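Local coordinates for transferrin binding protein B (Actinobacillus suis, PDB 3PQU), which probably captures host transferrin at the outer membrane of this porcine pathogen, as the lipoprotein part of a receptor for iron acquisition, at residues D35-P40 with L72-I77; W176-D181 with P287-S292; A308-T313 with S317-F322. All coordinates share one frame; numbering follows the deposited sequence.

Contact 1: residues D35-P40 with L72-I77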
loop_
_atom_site.group_PDB
_atom_site.type_symbol
_atom_site.label_atom_id
_atom_site.label_comp_id
_atom_site.label_asym_id
_atom_site.label_seq_id
_atom_site.Cartn_x
_atom_site.Cartn_y
_atom_site.Cartn_z
ATOM N N ASP A 35 -6.565 -10.482 -11.085
ATOM C CA ASP A 35 -7.048 -9.540 -12.090
ATOM C C ASP A 35 -6.433 -8.176 -11.826
ATOM O O ASP A 35 -6.213 -7.794 -10.671
ATOM C CB ASP A 35 -8.571 -9.421 -12.038
ATOM C CG ASP A 35 -9.268 -10.599 -12.689
ATOM O OD1 ASP A 35 -8.571 -11.439 -13.299
ATOM O OD2 ASP A 35 -10.513 -10.682 -12.594
ATOM N N LYS A 36 -6.156 -7.439 -12.894
ATOM C CA LYS A 36 -5.521 -6.129 -12.773
ATOM C C LYS A 36 -6.180 -5.221 -11.736
ATOM O O LYS A 36 -5.487 -4.639 -10.916
ATOM C CB LYS A 36 -5.466 -5.422 -14.129
ATOM C CG LYS A 36 -4.690 -6.196 -15.175
ATOM C CD LYS A 36 -4.691 -5.481 -16.512
ATOM C CE LYS A 36 -3.965 -6.296 -17.571
ATOM N NZ LYS A 36 -3.687 -5.498 -18.797
ATOM N N LEU A 37 -7.508 -5.103 -11.772
ATOM C CA LEU A 37 -8.224 -4.233 -10.843
ATOM C C LEU A 37 -8.045 -4.658 -9.402
ATOM O O LEU A 37 -8.324 -3.889 -8.496
ATOM C CB LEU A 37 -9.717 -4.221 -11.140
ATOM C CG LEU A 37 -10.189 -3.288 -12.239
ATOM C CD1 LEU A 37 -11.659 -3.553 -12.474
ATOM C CD2 LEU A 37 -9.927 -1.840 -11.866
ATOM N N MET A 38 -7.597 -5.890 -9.184
ATOM C CA MET A 38 -7.468 -6.379 -7.824
ATOM C C MET A 38 -6.037 -6.244 -7.288
ATOM O O MET A 38 -5.780 -6.573 -6.133
ATOM C CB MET A 38 -7.994 -7.820 -7.722
ATOM C CG MET A 38 -9.436 -7.965 -8.240
ATOM S SD MET A 38 -10.627 -6.899 -7.369
ATOM C CE MET A 38 -10.739 -7.816 -5.856
ATOM N N GLU A 39 -5.115 -5.745 -8.112
ATOM C CA GLU A 39 -3.723 -5.537 -7.673
ATOM C C GLU A 39 -3.658 -4.381 -6.669
ATOM O O GLU A 39 -4.344 -3.387 -6.838
ATOM C CB GLU A 39 -2.802 -5.219 -8.867
ATOM C CG GLU A 39 -2.478 -6.408 -9.780
ATOM C CD GLU A 39 -1.520 -7.407 -9.145
ATOM O OE1 GLU A 39 -1.356 -8.508 -9.714
ATOM O OE2 GLU A 39 -0.926 -7.094 -8.085
ATOM N N PRO A 40 -2.813 -4.501 -5.632
ATOM C CA PRO A 40 -2.758 -3.456 -4.609
ATOM C C PRO A 40 -1.914 -2.260 -5.044
ATOM O O PRO A 40 -0.896 -2.437 -5.712
ATOM C CB PRO A 40 -2.095 -4.170 -3.434
ATOM C CG PRO A 40 -1.258 -5.242 -4.098
ATOM C CD PRO A 40 -2.090 -5.721 -5.221
ATOM N N LEU A 72 -16.904 4.542 -18.908
ATOM C CA LEU A 72 -15.853 4.244 -17.953
ATOM C C LEU A 72 -15.220 2.927 -18.410
ATOM O O LEU A 72 -15.908 2.045 -18.895
ATOM C CB LEU A 72 -16.444 4.088 -16.556
ATOM C CG LEU A 72 -16.888 5.355 -15.823
ATOM C CD1 LEU A 72 -17.724 5.013 -14.573
ATOM C CD2 LEU A 72 -15.661 6.185 -15.446
ATOM N N SER A 73 -13.912 2.780 -18.265
ATOM C CA SER A 73 -13.310 1.492 -18.543
ATOM C C SER A 73 -12.155 1.262 -17.605
ATOM O O SER A 73 -11.651 2.195 -16.957
ATOM C CB SER A 73 -12.812 1.420 -19.986
ATOM O OG SER A 73 -11.819 2.405 -20.176
ATOM N N GLU A 74 -11.706 0.016 -17.583
ATOM C CA GLU A 74 -10.669 -0.402 -16.674
ATOM C C GLU A 74 -9.370 0.317 -17.017
ATOM O O GLU A 74 -8.587 0.641 -16.129
ATOM C CB GLU A 74 -10.545 -1.926 -16.736
ATOM C CG GLU A 74 -9.426 -2.526 -15.919
ATOM C CD GLU A 74 -9.352 -4.028 -16.099
ATOM O OE1 GLU A 74 -10.429 -4.664 -16.179
ATOM O OE2 GLU A 74 -8.226 -4.567 -16.168
ATOM N N ALA A 75 -9.150 0.610 -18.301
ATOM C CA ALA A 75 -7.975 1.393 -18.696
ATOM C C ALA A 75 -7.990 2.849 -18.186
ATOM O O ALA A 75 -6.958 3.520 -18.181
ATOM C CB ALA A 75 -7.785 1.369 -20.204
ATOM N N GLN A 76 -9.143 3.352 -17.768
ATOM C CA GLN A 76 -9.196 4.724 -17.250
ATOM C C GLN A 76 -9.004 4.781 -15.732
ATOM O O GLN A 76 -8.906 5.845 -15.141
ATOM C CB GLN A 76 -10.514 5.396 -17.651
ATOM C CG GLN A 76 -10.625 5.659 -19.136
ATOM C CD GLN A 76 -12.061 5.674 -19.617
ATOM O OE1 GLN A 76 -12.534 4.715 -20.231
ATOM N NE2 GLN A 76 -12.764 6.757 -19.339
ATOM N N ILE A 77 -8.937 3.619 -15.104
ATOM C CA ILE A 77 -8.757 3.545 -13.666
ATOM C C ILE A 77 -7.261 3.374 -13.399
ATOM O O ILE A 77 -6.681 2.327 -13.672
ATOM C CB ILE A 77 -9.586 2.376 -13.107
ATOM C CG1 ILE A 77 -11.063 2.622 -13.440
ATOM C CG2 ILE A 77 -9.378 2.217 -11.617
ATOM C CD1 ILE A 77 -11.954 1.490 -13.042
#
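L37 meets E74 and I77 in a small surface contact between two loops of the N-lobe. One loop follows strand 22-23, which belongs to the C-lobe barrel sheet, and leads into strand 43-47 of the handle. The other leads from strand 69-70, on the edge of the N-lobe barrel sheet, to strand 78-80 of the handle. Each segment contains a short 3-10 stretch, 36-38 and 74-76. M38 N bonds to D35 O in the first, and Q76 N bonds to S73 O in the second.

L37 contributes most of the first side. Its CG lies 3.8 Å from E74 CG, so the contact there is with the methylene part of the glutamate. Its CD2 branch reaches the CD1 methyl of I77 at 4.1 Å, and I77 CG2 is about as near. The L37 and I77 side chains meet at roughly a right angle. The E74 chain is extended. Its CG is anti to the backbone N (chi1 175°), which carries the carboxylate across to the first loop.

There E74 OE2 lies 3.5 Å from K36 CB and 3.7 Å from K36 CD. The oxygen rests against the aliphatic part of the lysine, and the two chains cross at about a right angle. K36 NZ stays 5.3 Å from E74 OE2 and its chain is poorly ordered. The opposite charges may attract each other, but they make no salt bridge.

F312 of strand 306-312 touches both L37 and I77, so the apolar part of the contact rests on the barrel. K310 of the same strand bonds through NZ to L37 O. Two connecting loops packed against a barrel strand in this way belong to the handle-barrel junction of the transferrin-binding protein B N-lobe.

Contact 2: residues W176-D181 with P287-S292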
loop_
_atom_site.group_PDB
_atom_site.type_symbol
_atom_site.label_atom_id
_atom_site.label_comp_id
_atom_site.label_asym_id
_atom_site.label_seq_id
_atom_site.Cartn_x
_atom_site.Cartn_y
_atom_site.Cartn_z
ATOM N N TRP A 176 -17.700 8.017 1.337
ATOM C CA TRP A 176 -17.453 7.406 0.035
ATOM C C TRP A 176 -17.765 8.458 -1.011
ATOM O O TRP A 176 -18.374 9.477 -0.695
ATOM C CB TRP A 176 -18.266 6.105 -0.176
ATOM C CG TRP A 176 -19.764 6.264 -0.165
ATOM C CD1 TRP A 176 -20.565 6.614 0.913
ATOM C CD2 TRP A 176 -20.655 6.026 -1.260
ATOM N NE1 TRP A 176 -21.892 6.618 0.530
ATOM C CE2 TRP A 176 -21.973 6.259 -0.792
ATOM C CE3 TRP A 176 -20.470 5.603 -2.585
ATOM C CZ2 TRP A 176 -23.091 6.120 -1.613
ATOM C CZ3 TRP A 176 -21.586 5.457 -3.400
ATOM C CH2 TRP A 176 -22.881 5.719 -2.909
ATOM N N ASP A 177 -17.331 8.212 -2.248
ATOM C CA ASP A 177 -17.520 9.148 -3.372
ATOM C C ASP A 177 -17.531 8.351 -4.678
ATOM O O ASP A 177 -17.088 7.205 -4.706
ATOM C CB ASP A 177 -16.390 10.176 -3.420
ATOM C CG ASP A 177 -16.515 11.223 -2.338
ATOM O OD1 ASP A 177 -15.759 11.168 -1.347
ATOM O OD2 ASP A 177 -17.392 12.090 -2.478
ATOM N N PHE A 178 -18.033 8.951 -5.754
ATOM C CA PHE A 178 -18.237 8.200 -6.991
ATOM C C PHE A 178 -18.384 9.077 -8.226
ATOM O O PHE A 178 -18.708 10.254 -8.124
ATOM C CB PHE A 178 -19.507 7.338 -6.852
ATOM C CG PHE A 178 -20.781 8.155 -6.642
ATOM C CD1 PHE A 178 -21.498 8.642 -7.735
ATOM C CD2 PHE A 178 -21.234 8.454 -5.361
ATOM C CE1 PHE A 178 -22.662 9.422 -7.576
ATOM C CE2 PHE A 178 -22.418 9.211 -5.180
ATOM C CZ PHE A 178 -23.128 9.702 -6.300
ATOM N N THR A 179 -18.163 8.475 -9.392
ATOM C CA THR A 179 -18.599 9.030 -10.659
ATOM C C THR A 179 -19.247 7.894 -11.451
ATOM O O THR A 179 -18.788 6.749 -11.387
ATOM C CB THR A 179 -17.441 9.636 -11.501
ATOM O OG1 THR A 179 -17.972 10.139 -12.733
ATOM C CG2 THR A 179 -16.362 8.585 -11.846
ATOM N N SER A 180 -20.324 8.216 -12.169
ATOM C CA SER A 180 -20.943 7.307 -13.124
ATOM C C SER A 180 -20.227 7.429 -14.456
ATOM O O SER A 180 -19.257 8.182 -14.584
ATOM C CB SER A 180 -22.428 7.649 -13.329
ATOM O OG SER A 180 -22.604 8.893 -14.021
ATOM N N ASP A 181 -20.703 6.682 -15.455
ATOM C CA ASP A 181 -20.349 6.980 -16.829
ATOM C C ASP A 181 -21.410 7.917 -17.401
ATOM O O ASP A 181 -22.307 8.353 -16.687
ATOM C CB ASP A 181 -20.237 5.698 -17.686
ATOM C CG ASP A 181 -21.559 4.935 -17.792
ATOM O OD1 ASP A 181 -21.671 4.051 -18.678
ATOM O OD2 ASP A 181 -22.466 5.210 -16.976
ATOM N N PRO A 287 -30.154 2.432 -12.497
ATOM C CA PRO A 287 -29.272 2.195 -13.650
ATOM C C PRO A 287 -27.793 2.439 -13.362
ATOM O O PRO A 287 -26.955 1.936 -14.118
ATOM C CB PRO A 287 -29.777 3.180 -14.713
ATOM C CG PRO A 287 -30.540 4.234 -13.935
ATOM C CD PRO A 287 -31.086 3.565 -12.713
ATOM N N ILE A 288 -27.440 3.163 -12.304
ATOM C CA ILE A 288 -26.001 3.302 -12.048
ATOM C C ILE A 288 -25.485 2.656 -10.771
ATOM O O ILE A 288 -24.350 2.188 -10.743
ATOM C CB ILE A 288 -25.487 4.762 -12.172
ATOM C CG1 ILE A 288 -26.079 5.645 -11.105
ATOM C CG2 ILE A 288 -25.812 5.343 -13.555
ATOM C CD1 ILE A 288 -25.418 7.084 -11.053
ATOM N N PHE A 289 -26.301 2.630 -9.716
ATOM C CA PHE A 289 -25.880 2.014 -8.454
ATOM C C PHE A 289 -26.145 0.509 -8.472
ATOM O O PHE A 289 -27.146 0.018 -7.942
ATOM C CB PHE A 289 -26.509 2.744 -7.246
ATOM C CG PHE A 289 -26.069 4.192 -7.153
ATOM C CD1 PHE A 289 -24.786 4.509 -6.744
ATOM C CD2 PHE A 289 -26.904 5.220 -7.551
ATOM C CE1 PHE A 289 -24.352 5.852 -6.689
ATOM C CE2 PHE A 289 -26.483 6.566 -7.489
ATOM C CZ PHE A 289 -25.207 6.866 -7.060
ATOM N N THR A 290 -25.233 -0.211 -9.123
ATOM C CA THR A 290 -25.401 -1.639 -9.383
ATOM C C THR A 290 -24.298 -2.425 -8.677
ATOM O O THR A 290 -23.420 -1.827 -8.062
ATOM C CB THR A 290 -25.292 -1.923 -10.871
ATOM O OG1 THR A 290 -24.112 -1.277 -11.359
ATOM C CG2 THR A 290 -26.527 -1.400 -11.642
ATOM N N ASP A 291 -24.324 -3.755 -8.812
ATOM C CA ASP A 291 -23.390 -4.651 -8.113
ATOM C C ASP A 291 -21.986 -4.554 -8.675
ATOM O O ASP A 291 -21.812 -4.285 -9.863
ATOM C CB ASP A 291 -23.826 -6.123 -8.266
ATOM C CG ASP A 291 -25.101 -6.436 -7.530
ATOM O OD1 ASP A 291 -25.434 -5.701 -6.562
ATOM O OD2 ASP A 291 -25.746 -7.444 -7.908
ATOM N N SER A 292 -20.995 -4.838 -7.829
ATOM C CA SER A 292 -19.609 -4.931 -8.267
ATOM C C SER A 292 -18.925 -6.153 -7.682
ATOM O O SER A 292 -19.036 -6.383 -6.488
ATOM C CB SER A 292 -18.786 -3.709 -7.796
ATOM O OG SER A 292 -17.385 -3.930 -8.083
#
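F289 and I288 lead this buried contact, with F178 as the main partner on strand 170-183. The loop 287-292 runs between barrel strands 274-281 and 292-300. It turns F289 in against the strand.

F289 meets F178 as a T-shaped (edge-to-face) pair. The ring centroids are 5.0 Å apart and the planes stand at 84°. F289 gives the edge. Its CZ lies over one face of F178, nearer the rim than the middle, and 3.6 Å from F178 CZ. F178 holds its CG between the backbone N and the carbonyl carbon (chi1 62°), which raises the ring from the strand toward the loop. F289 CE1 also comes within 4.1 Å of W176 CH2, at the edge of the indole. The polar side of that indole is engaged too, since W176 NE1 bonds to Y247 O.

I288 packs beside this pair. Its CD1 reaches S180 CB at 3.8 Å. Its CG1 sits over one face of the neighbouring F289 ring, toward the rim. S180 OG donates to D181 O over 2.7 Å and also bonds to A202 N.

The loop backbone is tightly bent. F289 is the centre of an inverse gamma turn, closed by a weak bond from T290 N to I288 O. I288 O also bonds to S317 OG. L318 touches both F178 and F289 and extends the apolar cluster.

Across this interface the loop and strand are joined by aromatic edge-to-face and aliphatic contacts. The polar groups near it, such as W176 NE1 and S180 OG, are bonded to other residues rather than across the interface.

Contact 3: residues A308-T313 with S317-F322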
loop_
_atom_site.group_PDB
_atom_site.type_symbol
_atom_site.label_atom_id
_atom_site.label_comp_id
_atom_site.label_asym_id
_atom_site.label_seq_id
_atom_site.Cartn_x
_atom_site.Cartn_y
_atom_site.Cartn_z
ATOM N N ALA A 308 -8.941 2.528 3.104
ATOM C CA ALA A 308 -9.453 3.147 1.889
ATOM C C ALA A 308 -9.491 2.135 0.765
ATOM O O ALA A 308 -8.714 1.164 0.752
ATOM C CB ALA A 308 -8.596 4.374 1.490
ATOM N N GLY A 309 -10.404 2.347 -0.180
ATOM C CA GLY A 309 -10.462 1.456 -1.327
ATOM C C GLY A 309 -11.364 1.977 -2.417
ATOM O O GLY A 309 -11.761 3.151 -2.396
ATOM N N LYS A 310 -11.647 1.111 -3.383
ATOM C CA LYS A 310 -12.438 1.487 -4.536
ATOM C C LYS A 310 -13.182 0.282 -5.105
ATOM O O LYS A 310 -12.824 -0.863 -4.825
ATOM C CB LYS A 310 -11.540 2.151 -5.604
ATOM C CG LYS A 310 -10.497 1.228 -6.283
ATOM C CD LYS A 310 -11.154 0.231 -7.240
ATOM C CE LYS A 310 -10.159 -0.361 -8.214
ATOM N NZ LYS A 310 -9.102 -1.183 -7.549
ATOM N N PHE A 311 -14.234 0.533 -5.884
ATOM C CA PHE A 311 -14.821 -0.530 -6.671
ATOM C C PHE A 311 -15.345 -0.023 -8.002
ATOM O O PHE A 311 -15.536 1.178 -8.174
ATOM C CB PHE A 311 -15.885 -1.325 -5.877
ATOM C CG PHE A 311 -17.125 -0.528 -5.519
ATOM C CD1 PHE A 311 -18.172 -0.412 -6.416
ATOM C CD2 PHE A 311 -17.245 0.083 -4.267
ATOM C CE1 PHE A 311 -19.333 0.305 -6.060
ATOM C CE2 PHE A 311 -18.392 0.791 -3.912
ATOM C CZ PHE A 311 -19.428 0.895 -4.809
ATOM N N PHE A 312 -15.525 -0.949 -8.945
ATOM C CA PHE A 312 -15.953 -0.652 -10.300
ATOM C C PHE A 312 -17.097 -1.621 -10.639
ATOM O O PHE A 312 -16.917 -2.839 -10.567
ATOM C CB PHE A 312 -14.746 -0.821 -11.238
ATOM C CG PHE A 312 -14.993 -0.409 -12.670
ATOM C CD1 PHE A 312 -15.751 0.721 -12.972
ATOM C CD2 PHE A 312 -14.421 -1.135 -13.724
ATOM C CE1 PHE A 312 -15.954 1.114 -14.299
ATOM C CE2 PHE A 312 -14.602 -0.737 -15.052
ATOM C CZ PHE A 312 -15.369 0.389 -15.342
ATOM N N THR A 313 -18.275 -1.094 -10.983
ATOM C CA THR A 313 -19.446 -1.962 -11.113
ATOM C C THR A 313 -19.312 -2.892 -12.317
ATOM O O THR A 313 -18.542 -2.619 -13.244
ATOM C CB THR A 313 -20.798 -1.201 -11.103
ATOM O OG1 THR A 313 -20.858 -0.281 -12.195
ATOM C CG2 THR A 313 -21.021 -0.456 -9.760
ATOM N N SER A 317 -21.008 1.063 -14.909
ATOM C CA SER A 317 -21.811 2.261 -14.730
ATOM C C SER A 317 -21.218 3.202 -13.687
ATOM O O SER A 317 -21.632 4.348 -13.608
ATOM C CB SER A 317 -23.215 1.889 -14.265
ATOM O OG SER A 317 -23.154 1.148 -13.045
ATOM N N LEU A 318 -20.273 2.712 -12.878
ATOM C CA LEU A 318 -19.854 3.437 -11.666
ATOM C C LEU A 318 -18.447 3.100 -11.168
ATOM O O LEU A 318 -18.082 1.919 -11.022
ATOM C CB LEU A 318 -20.834 3.181 -10.512
ATOM C CG LEU A 318 -20.767 4.211 -9.362
ATOM C CD1 LEU A 318 -21.681 5.365 -9.662
ATOM C CD2 LEU A 318 -21.180 3.600 -8.039
ATOM N N PHE A 319 -17.676 4.150 -10.896
ATOM C CA PHE A 319 -16.402 4.028 -10.180
ATOM C C PHE A 319 -16.590 4.729 -8.831
ATOM O O PHE A 319 -16.981 5.895 -8.799
ATOM C CB PHE A 319 -15.234 4.663 -10.988
ATOM C CG PHE A 319 -13.905 4.712 -10.222
ATOM C CD1 PHE A 319 -13.191 3.548 -9.956
ATOM C CD2 PHE A 319 -13.411 5.920 -9.740
ATOM C CE1 PHE A 319 -11.995 3.584 -9.236
ATOM C CE2 PHE A 319 -12.204 5.974 -9.025
ATOM C CZ PHE A 319 -11.503 4.798 -8.771
ATOM N N ALA A 320 -16.331 4.012 -7.733
ATOM C CA ALA A 320 -16.540 4.519 -6.376
ATOM C C ALA A 320 -15.267 4.372 -5.542
ATOM O O ALA A 320 -14.500 3.440 -5.757
ATOM C CB ALA A 320 -17.677 3.779 -5.691
ATOM N N VAL A 321 -15.056 5.304 -4.606
ATOM C CA VAL A 321 -13.970 5.196 -3.641
ATOM C C VAL A 321 -14.557 5.380 -2.228
ATOM O O VAL A 321 -15.681 5.827 -2.084
ATOM C CB VAL A 321 -12.864 6.234 -3.904
ATOM C CG1 VAL A 321 -12.298 6.074 -5.312
ATOM C CG2 VAL A 321 -13.388 7.671 -3.689
ATOM N N PHE A 322 -13.798 5.021 -1.200
ATOM C CA PHE A 322 -14.246 5.169 0.182
ATOM C C PHE A 322 -13.020 5.243 1.090
ATOM O O PHE A 322 -11.935 4.813 0.705
ATOM C CB PHE A 322 -15.179 4.012 0.611
ATOM C CG PHE A 322 -14.607 2.626 0.340
ATOM C CD1 PHE A 322 -13.785 1.981 1.285
ATOM C CD2 PHE A 322 -14.905 1.962 -0.848
ATOM C CE1 PHE A 322 -13.270 0.727 1.031
ATOM C CE2 PHE A 322 -14.393 0.688 -1.114
ATOM C CZ PHE A 322 -13.575 0.070 -0.182
#
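F322 lays its ring over G309 across the hairpin formed by strands 306-312 and 318-326. Its CB leaves the strand on the same side of the sheet as F311 and A320. With chi1 at 52° the ring turns off CB and over the neighbouring strand. CG is 4.0 Å from G309 O. CD1 and CE1 then pass over G309 N, and CD2 runs near G309 O. CE2 lies 3.5 Å from G309 C. At the tip, F322 CZ is 3.6 Å from G309 CA, which makes a CH-pi contact with the ring face. F322 also meets the ring of F233, with the planes at about 40°.

F311 repeats the theme in the other direction. Its ring covers A320, whose CB stands 3.5 Å from F311 CZ, over the face.

The backbones are antiparallel. G309 and F322 exchange two hydrogen bonds, as do F311 and A320. The A320 N to F311 O bond is nearly straight (172°). T313 N to L318 O, at 3.0 Å, closes the turn end.

On the other side of the sheet, F319 CE1 rests 3.9 Å from K310 CB.

The backbone polar groups are thus paired strand to strand, while on the F311 and F322 side one ring lies on the G309 backbone and the other on the A320 methyl.

In the fold
Contacts 2 and 3 are buried and belong to the N-lobe barrel, where strands 170-183 and 318-326 are neighbours. Contact 1 lies at the surface, about 11 Å from contact 3, centre to centre. Contact 3 joins two strands by backbone hydrogen bonds, with rings laid on G309 and A320 of the partner strands. Contact 2 ties a loop to a strand by aromatic and aliphatic packing alone. Contact 1, about as small as contact 2, mixes apolar packing with a lysine and a glutamate whose charged ends do not meet. The strands of contact 3 serve both others. F312 also receives L72 of contact 1, while its carbonyl oxygen bonds to S292 OG of contact 2. D177 O pairs with V321 N.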